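Local coordinates for aminotransferase (Psychrobacter arcticus 273-4, PDB 3IF2), which probably catalyses amino-group transfer between valine and pyruvate as a pyridoxal 5'-phosphate-dependent enzyme of the class I and II aminotransferase family, at residues A291-I294 / E295-A299; I430-I433 / G434-R438. All coordinates share one frame; numbering follows the deposited sequence. Where two conformers were deposited one is given.

Contact 1: residues A291-I294 / E295-A299; sequences AKVI and EAVSA
E295 N donates to A291 O at 2.8 Å with an N-H...O angle of 167°, the first of four i to i+4 backbone bonds that join 291-294 to 295-299 in the first turns of helix 291-305. V297 N to V293 O and S298 N to I294 O repeat the pattern, the latter at 2.8 Å. Between the E295 and V297 bonds, A296 N reaches K292 O at 3.3 Å, a weak bond, so the spacing is regular in register but uneven in length.

Apolar contact between side chains is slight. V293 CG1 and V297 CG2 lie 4.4 Å apart, one turn along the same face; the V297 branch that sits beside its own backbone N also comes within 3.3 Å of V293 O. That face meets L122 and Y121 of helix 115-125, while I294 and V297 both pack on A110 and I287.

On the more exposed flank, E295 places CG beside its backbone N (chi1 -74°) and runs on extended, leaving CG 3.5 Å from A291 O and OE2 4.2 Å from A291 CB, a van der Waals approach of the carboxylate end to a methyl.

In the conformer given, K292 makes a cation-pi contact with F4 of the second subunit; V293 packs on M2 and A296 on F4, both of that subunit. The chemistry thus implies a helix turn held by its main chain, whose side chains spend their apolar surface on neighbouring elements and the dimer partner.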
loop_
_atom_site.group_PDB
_atom_site.type_symbol
_atom_site.label_atom_id
_atom_site.label_comp_id
_atom_site.label_asym_id
_atom_site.label_seq_id
_atom_site.Cartn_x
_atom_site.Cartn_y
_atom_site.Cartn_z
ATOM N N ALA A 291 -5.233 -19.601 8.283
ATOM C CA ALA A 291 -4.982 -19.668 6.827
ATOM C C ALA A 291 -6.049 -18.931 5.999
ATOM O O ALA A 291 -5.719 -18.181 5.072
ATOM C CB ALA A 291 -4.886 -21.132 6.361
ATOM N N LYS A 292 -7.312 -19.121 6.390
ATOM C CA LYS A 292 -8.470 -18.496 5.734
ATOM C C LYS A 292 -8.322 -16.969 5.660
ATOM O O LYS A 292 -8.568 -16.356 4.607
ATOM C CB LYS A 292 -9.769 -18.918 6.457
ATOM C CG LYS A 292 -11.069 -18.427 5.838
ATOM C CD LYS A 292 -12.270 -19.227 6.335
ATOM C CE LYS A 292 -13.571 -18.602 5.863
ATOM N NZ LYS A 292 -13.600 -18.517 4.390
ATOM N N VAL A 293 -7.900 -16.356 6.774
ATOM C CA VAL A 293 -7.687 -14.893 6.842
ATOM C C VAL A 293 -6.462 -14.458 5.992
ATOM O O VAL A 293 -6.536 -13.454 5.281
ATOM C CB VAL A 293 -7.511 -14.405 8.298
ATOM C CG1 VAL A 293 -7.140 -12.925 8.348
ATOM C CG2 VAL A 293 -8.771 -14.668 9.101
ATOM N N ILE A 294 -5.370 -15.227 6.046
ATOM C CA ILE A 294 -4.137 -14.934 5.311
ATOM C C ILE A 294 -4.362 -15.020 3.798
ATOM O O ILE A 294 -3.864 -14.158 3.052
ATOM C CB ILE A 294 -2.936 -15.825 5.788
ATOM C CG1 ILE A 294 -2.694 -15.683 7.309
ATOM C CG2 ILE A 294 -1.649 -15.499 5.059
ATOM C CD1 ILE A 294 -2.459 -14.223 7.834
ATOM N N GLU A 295 -5.120 -16.020 3.346
ATOM C CA GLU A 295 -5.482 -16.130 1.918
ATOM C C GLU A 295 -6.249 -14.903 1.445
ATOM O O GLU A 295 -5.993 -14.409 0.351
ATOM C CB GLU A 295 -6.268 -17.409 1.600
ATOM C CG GLU A 295 -5.413 -18.656 1.614
ATOM C CD GLU A 295 -6.213 -19.950 1.741
ATOM O OE1 GLU A 295 -7.412 -19.990 1.374
ATOM O OE2 GLU A 295 -5.635 -20.935 2.244
ATOM N N ALA A 296 -7.163 -14.413 2.277
ATOM C CA ALA A 296 -7.937 -13.183 1.991
ATOM C C ALA A 296 -7.019 -11.977 1.832
ATOM O O ALA A 296 -7.128 -11.238 0.839
ATOM C CB ALA A 296 -8.964 -12.917 3.090
ATOM N N VAL A 297 -6.104 -11.809 2.790
ATOM C CA VAL A 297 -5.128 -10.709 2.770
ATOM C C VAL A 297 -4.240 -10.781 1.535
ATOM O O VAL A 297 -3.999 -9.753 0.867
ATOM C CB VAL A 297 -4.255 -10.650 4.068
ATOM C CG1 VAL A 297 -3.196 -9.533 3.987
ATOM C CG2 VAL A 297 -5.153 -10.427 5.282
ATOM N N SER A 298 -3.784 -11.991 1.225
ATOM C CA SER A 298 -2.942 -12.264 0.041
ATOM C C SER A 298 -3.663 -11.837 -1.229
ATOM O O SER A 298 -3.111 -11.090 -2.052
ATOM C CB SER A 298 -2.575 -13.767 -0.031
ATOM O OG SER A 298 -1.989 -14.156 -1.269
ATOM N N ALA A 299 -4.911 -12.305 -1.376
ATOM C CA ALA A 299 -5.728 -11.990 -2.563
ATOM C C ALA A 299 -5.972 -10.482 -2.700
ATOM O O ALA A 299 -5.918 -9.944 -3.819
ATOM C CB ALA A 299 -7.058 -12.776 -2.578
#

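Contact 2: residues I430-I433 / G434-R438; sequences IKVI and GEVVR
K431 holds CG anti to its backbone N (chi1 -173°) and stays stretched until its last torsion, where a bend (chi4 -59°) turns NZ toward E435, one turn later. E435 answers with CG beside its own N, so its extended chain leans back along the helix. The two side chains cross obliquely, and NZ stands 3.1 Å from E435 OE2 in a salt bridge whose direct hydrogen bond is weak. A water bridges the same two atoms: it accepts from K431 NZ at 2.8 Å and donates to E435 OE2 at 2.7 Å, so that K431 NZ, E435 OE2 and the water form a triangle of polar contacts. OE2 therefore takes two donors, which probably favours the charged carboxylate.

Beneath this pair, the main chain bonds E435 N to K431 O, and three like bonds flank it: G434 N to I430 O, V436 N to V432 O and V437 N to I433 O. The V436 bond is the straightest of them, with an N-H...O angle of 173°.

Two apolar i to i+4 pairs complete the contact. V432 CG1 meets V436 CG2 at 4.2 Å, and I433 CG2 meets V437 CG2 at 4.3 Å; V436 and V437 both continue onto L382 of helix 379-388, and I430 packs on L347 and L348 of helix 324-351. At G434 the absence of a side chain leaves room for the R438 guanidinium; G434 O lies above one face of that group, offset toward its rim, while NH1 bonds to A351 O.

Such a division, with a charged i to i+4 lysine-glutamate pair on the exposed side, I430, I433 and V437 buried on the other and V432 and V436 at the margin, is characteristic of an amphipathic surface helix, here the C-terminal helix 423-441 of this aminotransferase.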
loop_
_atom_site.group_PDB
_atom_site.type_symbol
_atom_site.label_atom_id
_atom_site.label_comp_id
_atom_site.label_asym_id
_atom_site.label_seq_id
_atom_site.Cartn_x
_atom_site.Cartn_y
_atom_site.Cartn_z
ATOM N N ILE A 430 5.047 21.568 27.709
ATOM C CA ILE A 430 4.361 21.416 28.999
ATOM C C ILE A 430 4.293 22.764 29.746
ATOM O O ILE A 430 3.277 23.038 30.392
ATOM C CB ILE A 430 4.978 20.293 29.857
ATOM C CG1 ILE A 430 4.713 18.945 29.201
ATOM C CG2 ILE A 430 4.387 20.264 31.269
ATOM C CD1 ILE A 430 5.483 17.830 29.824
ATOM N N LYS A 431 5.336 23.600 29.635
ATOM C CA LYS A 431 5.328 24.954 30.239
ATOM C C LYS A 431 4.119 25.768 29.723
ATOM O O LYS A 431 3.386 26.338 30.526
ATOM C CB LYS A 431 6.650 25.714 29.967
ATOM C CG LYS A 431 6.825 27.080 30.685
ATOM C CD LYS A 431 8.127 27.765 30.223
ATOM C CE LYS A 431 8.409 29.090 30.922
ATOM N NZ LYS A 431 7.312 30.088 30.720
ATOM N N VAL A 432 3.912 25.762 28.398
ATOM C CA VAL A 432 2.797 26.480 27.740
ATOM C C VAL A 432 1.455 25.833 28.098
ATOM O O VAL A 432 0.502 26.548 28.409
ATOM C CB VAL A 432 2.967 26.568 26.180
ATOM C CG1 VAL A 432 1.805 27.339 25.534
ATOM C CG2 VAL A 432 4.293 27.237 25.821
ATOM N N ILE A 433 1.386 24.500 28.055
ATOM C CA ILE A 433 0.188 23.748 28.487
ATOM C C ILE A 433 -0.183 24.114 29.925
ATOM O O ILE A 433 -1.355 24.325 30.223
ATOM C CB ILE A 433 0.371 22.212 28.386
ATOM C CG1 ILE A 433 0.402 21.765 26.913
ATOM C CG2 ILE A 433 -0.765 21.462 29.110
ATOM C CD1 ILE A 433 0.895 20.344 26.696
ATOM N N GLY A 434 0.816 24.233 30.797
ATOM C CA GLY A 434 0.582 24.603 32.178
ATOM C C GLY A 434 0.032 26.010 32.340
ATOM O O GLY A 434 -0.942 26.215 33.069
ATOM N N GLU A 435 0.647 26.976 31.655
ATOM C CA GLU A 435 0.235 28.381 31.743
ATOM C C GLU A 435 -1.195 28.563 31.246
ATOM O O GLU A 435 -2.033 29.084 31.983
ATOM C CB GLU A 435 1.218 29.307 31.004
ATOM C CG GLU A 435 2.548 29.503 31.775
ATOM C CD GLU A 435 3.670 30.132 30.949
ATOM O OE1 GLU A 435 3.804 29.798 29.746
ATOM O OE2 GLU A 435 4.452 30.932 31.518
ATOM N N VAL A 436 -1.476 28.061 30.042
ATOM C CA VAL A 436 -2.813 28.186 29.438
ATOM C C VAL A 436 -3.917 27.550 30.308
ATOM O O VAL A 436 -4.934 28.214 30.581
ATOM C CB VAL A 436 -2.843 27.649 27.980
ATOM C CG1 VAL A 436 -4.269 27.613 27.422
ATOM C CG2 VAL A 436 -1.934 28.504 27.089
ATOM N N VAL A 437 -3.672 26.321 30.781
ATOM C CA VAL A 437 -4.648 25.568 31.590
ATOM C C VAL A 437 -4.859 26.156 32.986
ATOM O O VAL A 437 -5.996 26.238 33.452
ATOM C CB VAL A 437 -4.295 24.053 31.674
ATOM C CG1 VAL A 437 -5.170 23.328 32.698
ATOM C CG2 VAL A 437 -4.420 23.395 30.290
ATOM N N ARG A 438 -3.779 26.551 33.660
ATOM C CA ARG A 438 -3.904 27.182 34.979
ATOM C C ARG A 438 -4.726 28.465 34.879
ATOM O O ARG A 438 -5.620 28.681 35.689
ATOM C CB ARG A 438 -2.543 27.492 35.606
ATOM C CG ARG A 438 -1.792 26.283 36.189
ATOM C CD ARG A 438 -0.673 26.748 37.159
ATOM N NE ARG A 438 0.194 27.772 36.569
ATOM C CZ ARG A 438 1.231 27.562 35.749
ATOM N NH1 ARG A 438 1.603 26.331 35.372
ATOM N NH2 ARG A 438 1.904 28.619 35.284
HETATM O O HOH W 1 6.589 32.614 31.552
#

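How the contacts relate
Contact 1 and contact 2 are separate samples of helix, on opposite sides of the chain's centre: their centres are 49 Å apart and their nearest atoms about 38 Å, so neither touches the other. Along the chain, 291-299 is complete well before 430-438 begins. Contact 1 is nearer the cofactor, the V297 side chain standing about 11 Å from that of S115, which binds pyridoxal 5'-phosphate, and about 13 Å from a bound cofactor molecule, too far for direct contact with it. Contact 2 is remote from the cofactor site. They also differ in surroundings: the second subunit reaches 291-299, whereas no other chain of the assembly touches 430-438.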